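Local atomic coordinates of fiber protein (Raptor siadenovirus a, PDB entry 5FJL), a protein that forms the trimeric head domain of the viral fibre, which probably attaches the virion to a receptor on the host cell. Residues 49-57 against 64-72. Residues are numbered along the deposited sequence; the frame is centred on the assembly and turned at random.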
loop_
_atom_site.group_PDB
_atom_site.type_symbol
_atom_site.label_atom_id
_atom_site.label_comp_id
_atom_site.label_asym_id
_atom_site.label_seq_id
_atom_site.Cartn_x
_atom_site.Cartn_y
_atom_site.Cartn_z
ATOM N N GLY A 49 -15.928 20.648 -11.498
ATOM C CA GLY A 49 -15.096 21.234 -12.552
ATOM C C GLY A 49 -13.607 21.143 -12.378
ATOM O O GLY A 49 -12.815 21.809 -13.120
ATOM N N GLY A 50 -13.124 20.334 -11.452
ATOM C CA GLY A 50 -11.714 20.107 -11.236
ATOM C C GLY A 50 -11.161 19.209 -12.332
ATOM O O GLY A 50 -11.882 18.362 -12.886
ATOM N N VAL A 51 -9.891 19.403 -12.667
ATOM C CA VAL A 51 -9.207 18.583 -13.655
ATOM C C VAL A 51 -8.188 17.695 -12.947
ATOM O O VAL A 51 -7.357 18.209 -12.184
ATOM C CB VAL A 51 -8.487 19.458 -14.706
ATOM C CG1 VAL A 51 -7.702 18.616 -15.711
ATOM C CG2 VAL A 51 -9.494 20.357 -15.415
ATOM N N ILE A 52 -8.266 16.400 -13.208
ATOM C CA ILE A 52 -7.316 15.375 -12.743
ATOM C C ILE A 52 -6.507 14.962 -13.956
ATOM O O ILE A 52 -7.041 14.357 -14.857
ATOM C CB ILE A 52 -8.018 14.084 -12.206
ATOM C CG1 ILE A 52 -8.901 14.349 -10.983
ATOM C CG2 ILE A 52 -6.983 12.997 -11.871
ATOM C CD1 ILE A 52 -9.792 13.160 -10.670
ATOM N N ASN A 53 -5.223 15.229 -13.961
ATOM C CA ASN A 53 -4.357 14.809 -15.062
ATOM C C ASN A 53 -3.710 13.506 -14.701
ATOM O O ASN A 53 -3.406 13.251 -13.509
ATOM C CB ASN A 53 -3.273 15.861 -15.305
ATOM C CG ASN A 53 -3.856 17.137 -15.841
ATOM O OD1 ASN A 53 -4.445 17.157 -16.897
ATOM N ND2 ASN A 53 -3.849 18.163 -15.012
ATOM N N PHE A 54 -3.496 12.648 -15.684
ATOM C CA PHE A 54 -2.747 11.426 -15.446
ATOM C C PHE A 54 -1.812 11.089 -16.603
ATOM O O PHE A 54 -2.011 11.566 -17.711
ATOM C CB PHE A 54 -3.706 10.281 -15.141
ATOM C CG PHE A 54 -4.613 9.914 -16.281
ATOM C CD1 PHE A 54 -4.196 9.059 -17.293
ATOM C CD2 PHE A 54 -5.895 10.431 -16.340
ATOM C CE1 PHE A 54 -5.050 8.724 -18.359
ATOM C CE2 PHE A 54 -6.755 10.070 -17.379
ATOM C CZ PHE A 54 -6.328 9.240 -18.386
ATOM N N ARG A 55 -0.784 10.286 -16.321
ATOM C CA ARG A 55 0.123 9.766 -17.330
ATOM C C ARG A 55 0.239 8.286 -17.175
ATOM O O ARG A 55 0.532 7.824 -16.065
ATOM C CB ARG A 55 1.500 10.382 -17.216
ATOM C CG ARG A 55 2.462 9.889 -18.291
ATOM C CD ARG A 55 3.548 10.917 -18.558
ATOM N NE ARG A 55 4.210 10.660 -19.829
ATOM C CZ ARG A 55 4.544 11.583 -20.740
ATOM N NH1 ARG A 55 4.276 12.888 -20.563
ATOM N NH2 ARG A 55 5.150 11.190 -21.868
ATOM N N LYS A 56 -0.016 7.532 -18.242
ATOM C CA LYS A 56 0.074 6.063 -18.263
ATOM C C LYS A 56 1.382 5.687 -18.933
ATOM O O LYS A 56 1.737 6.252 -19.984
ATOM C CB LYS A 56 -1.070 5.480 -19.060
ATOM C CG LYS A 56 -2.430 5.808 -18.517
ATOM C CD LYS A 56 -3.547 5.258 -19.371
ATOM C CE LYS A 56 -3.805 3.786 -19.148
ATOM N NZ LYS A 56 -5.149 3.410 -19.656
ATOM N N THR A 57 2.124 4.789 -18.307
ATOM C CA THR A 57 3.326 4.178 -18.863
ATOM C C THR A 57 3.023 2.708 -19.104
ATOM O O THR A 57 2.697 1.979 -18.171
ATOM C CB THR A 57 4.507 4.333 -17.881
ATOM O OG1 THR A 57 4.756 5.722 -17.653
ATOM C CG2 THR A 57 5.774 3.681 -18.418
ATOM N N ILE A 64 1.266 1.398 -15.764
ATOM C CA ILE A 64 1.459 2.115 -14.499
ATOM C C ILE A 64 1.000 3.530 -14.732
ATOM O O ILE A 64 1.489 4.217 -15.634
ATOM C CB ILE A 64 2.912 2.049 -14.012
ATOM C CG1 ILE A 64 3.280 0.558 -13.941
ATOM C CG2 ILE A 64 3.061 2.813 -12.683
ATOM C CD1 ILE A 64 4.506 0.157 -13.182
ATOM N N THR A 65 0.057 3.994 -13.923
ATOM C CA THR A 65 -0.522 5.327 -14.056
ATOM C C THR A 65 -0.209 6.169 -12.849
ATOM O O THR A 65 -0.405 5.719 -11.696
ATOM C CB THR A 65 -2.049 5.259 -14.289
ATOM O OG1 THR A 65 -2.310 4.436 -15.440
ATOM C CG2 THR A 65 -2.667 6.642 -14.466
ATOM N N ILE A 66 0.247 7.390 -13.095
ATOM C CA ILE A 66 0.550 8.384 -12.073
ATOM C C ILE A 66 -0.431 9.532 -12.259
ATOM O O ILE A 66 -0.807 9.830 -13.389
ATOM C CB ILE A 66 1.956 8.980 -12.241
ATOM C CG1 ILE A 66 3.018 7.902 -12.139
ATOM C CG2 ILE A 66 2.229 10.014 -11.164
ATOM C CD1 ILE A 66 3.135 7.353 -10.748
ATOM N N LEU A 67 -0.872 10.153 -11.175
ATOM C CA LEU A 67 -1.652 11.380 -11.260
ATOM C C LEU A 67 -0.726 12.594 -11.200
ATOM O O LEU A 67 0.252 12.602 -10.461
ATOM C CB LEU A 67 -2.667 11.425 -10.118
ATOM C CG LEU A 67 -3.556 10.174 -10.056
ATOM C CD1 LEU A 67 -4.568 10.370 -8.930
ATOM C CD2 LEU A 67 -4.237 9.902 -11.401
ATOM N N GLY A 68 -1.045 13.621 -11.959
ATOM C CA GLY A 68 -0.178 14.782 -12.085
ATOM C C GLY A 68 -0.464 15.876 -11.112
ATOM O O GLY A 68 -1.483 15.876 -10.432
ATOM N N ASN A 69 0.465 16.838 -11.039
ATOM C CA ASN A 69 0.184 18.170 -10.431
ATOM C C ASN A 69 0.024 18.166 -8.920
ATOM O O ASN A 69 -0.718 18.960 -8.357
ATOM C CB ASN A 69 -1.060 18.836 -11.044
ATOM C CG ASN A 69 -1.004 18.880 -12.545
ATOM O OD1 ASN A 69 -1.835 18.277 -13.221
ATOM N ND2 ASN A 69 0.008 19.558 -13.079
ATOM N N TYR A 70 0.729 17.254 -8.273
ATOM C CA TYR A 70 0.672 17.160 -6.828
ATOM C C TYR A 70 1.901 16.389 -6.376
ATOM O O TYR A 70 2.566 15.766 -7.195
ATOM C CB TYR A 70 -0.631 16.437 -6.399
ATOM C CG TYR A 70 -0.449 14.977 -6.329
ATOM C CD1 TYR A 70 -0.372 14.216 -7.471
ATOM C CD2 TYR A 70 -0.266 14.351 -5.117
ATOM C CE1 TYR A 70 -0.119 12.857 -7.418
ATOM C CE2 TYR A 70 -0.043 12.986 -5.050
ATOM C CZ TYR A 70 0.056 12.257 -6.218
ATOM O OH TYR A 70 0.282 10.908 -6.205
ATOM N N GLY A 71 2.182 16.437 -5.078
ATOM C CA GLY A 71 3.145 15.544 -4.428
ATOM C C GLY A 71 3.972 16.223 -3.343
ATOM O O GLY A 71 3.777 17.409 -3.053
ATOM N N LEU A 72 4.878 15.422 -2.753
ATOM C CA LEU A 72 5.831 15.856 -1.728
ATOM C C LEU A 72 7.151 16.377 -2.311
ATOM O O LEU A 72 7.616 15.895 -3.326
ATOM C CB LEU A 72 6.156 14.696 -0.773
ATOM C CG LEU A 72 5.057 13.948 0.003
ATOM C CD1 LEU A 72 5.647 12.844 0.871
ATOM C CD2 LEU A 72 4.284 14.932 0.856
HETATM O O HOH W 1 -3.985 16.340 -11.581
HETATM O O HOH W 2 3.240 6.915 -15.860
#
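Strands 51-57 and 64-67 run antiparallel at 161°, their axes 4.7 Å apart, as the two arms of a beta hairpin. Arg55 and Ile66 form one hydrogen-bonded pair, Thr57 and Ile64 the other; in each pair both N-H groups donate to the facing carbonyl. Phe54 with Leu67 and Lys56 with Thr65 are the non-hydrogen-bonded pairs. The ladder ends where Gly68 N donates to Asn53 O at 2.8 Å, from above the carbonyl plane.

On the sheet face that carries Phe54 and Lys56, Leu67 CD2 lies 3.8 Å from Phe54 CB. Phe54 CG sits between its backbone N and carbonyl carbon (chi1 64°), and the ring leads away from Leu67 toward Phe44. Thr65 CG2 approaches Phe54 CB at 3.8 Å and meets the ring obliquely. On its other branch, Thr65 OG1 lies 3.4 Å from Lys56 CG, with the two side chains alongside each other.

Beyond strand 64-67, Asn69 OD1 accepts from Asn53 ND2 at 2.7 Å, with the amide planes 74° apart. A water accepts from Asn53 N and donates to Gly68 O. On the sheet face of Arg55, a second water donates to Arg55 O and Ile64 O and hydrogen-bonds Thr57 OG1.

Strand 38-45 flanks one arm and strand 160-171 the other. Thr57 and Ile64 also pack on a neighbouring subunit of the trimer. Backbone bonds thus fix the register, apolar branches of Leu67 and Thr65 pack against Phe54 on one side of the sheet, and the Asn53-Asn69 amide bond and a bridging water carry the pairing past Leu67, holding the chain that leaves strand 64-67 against Asn53.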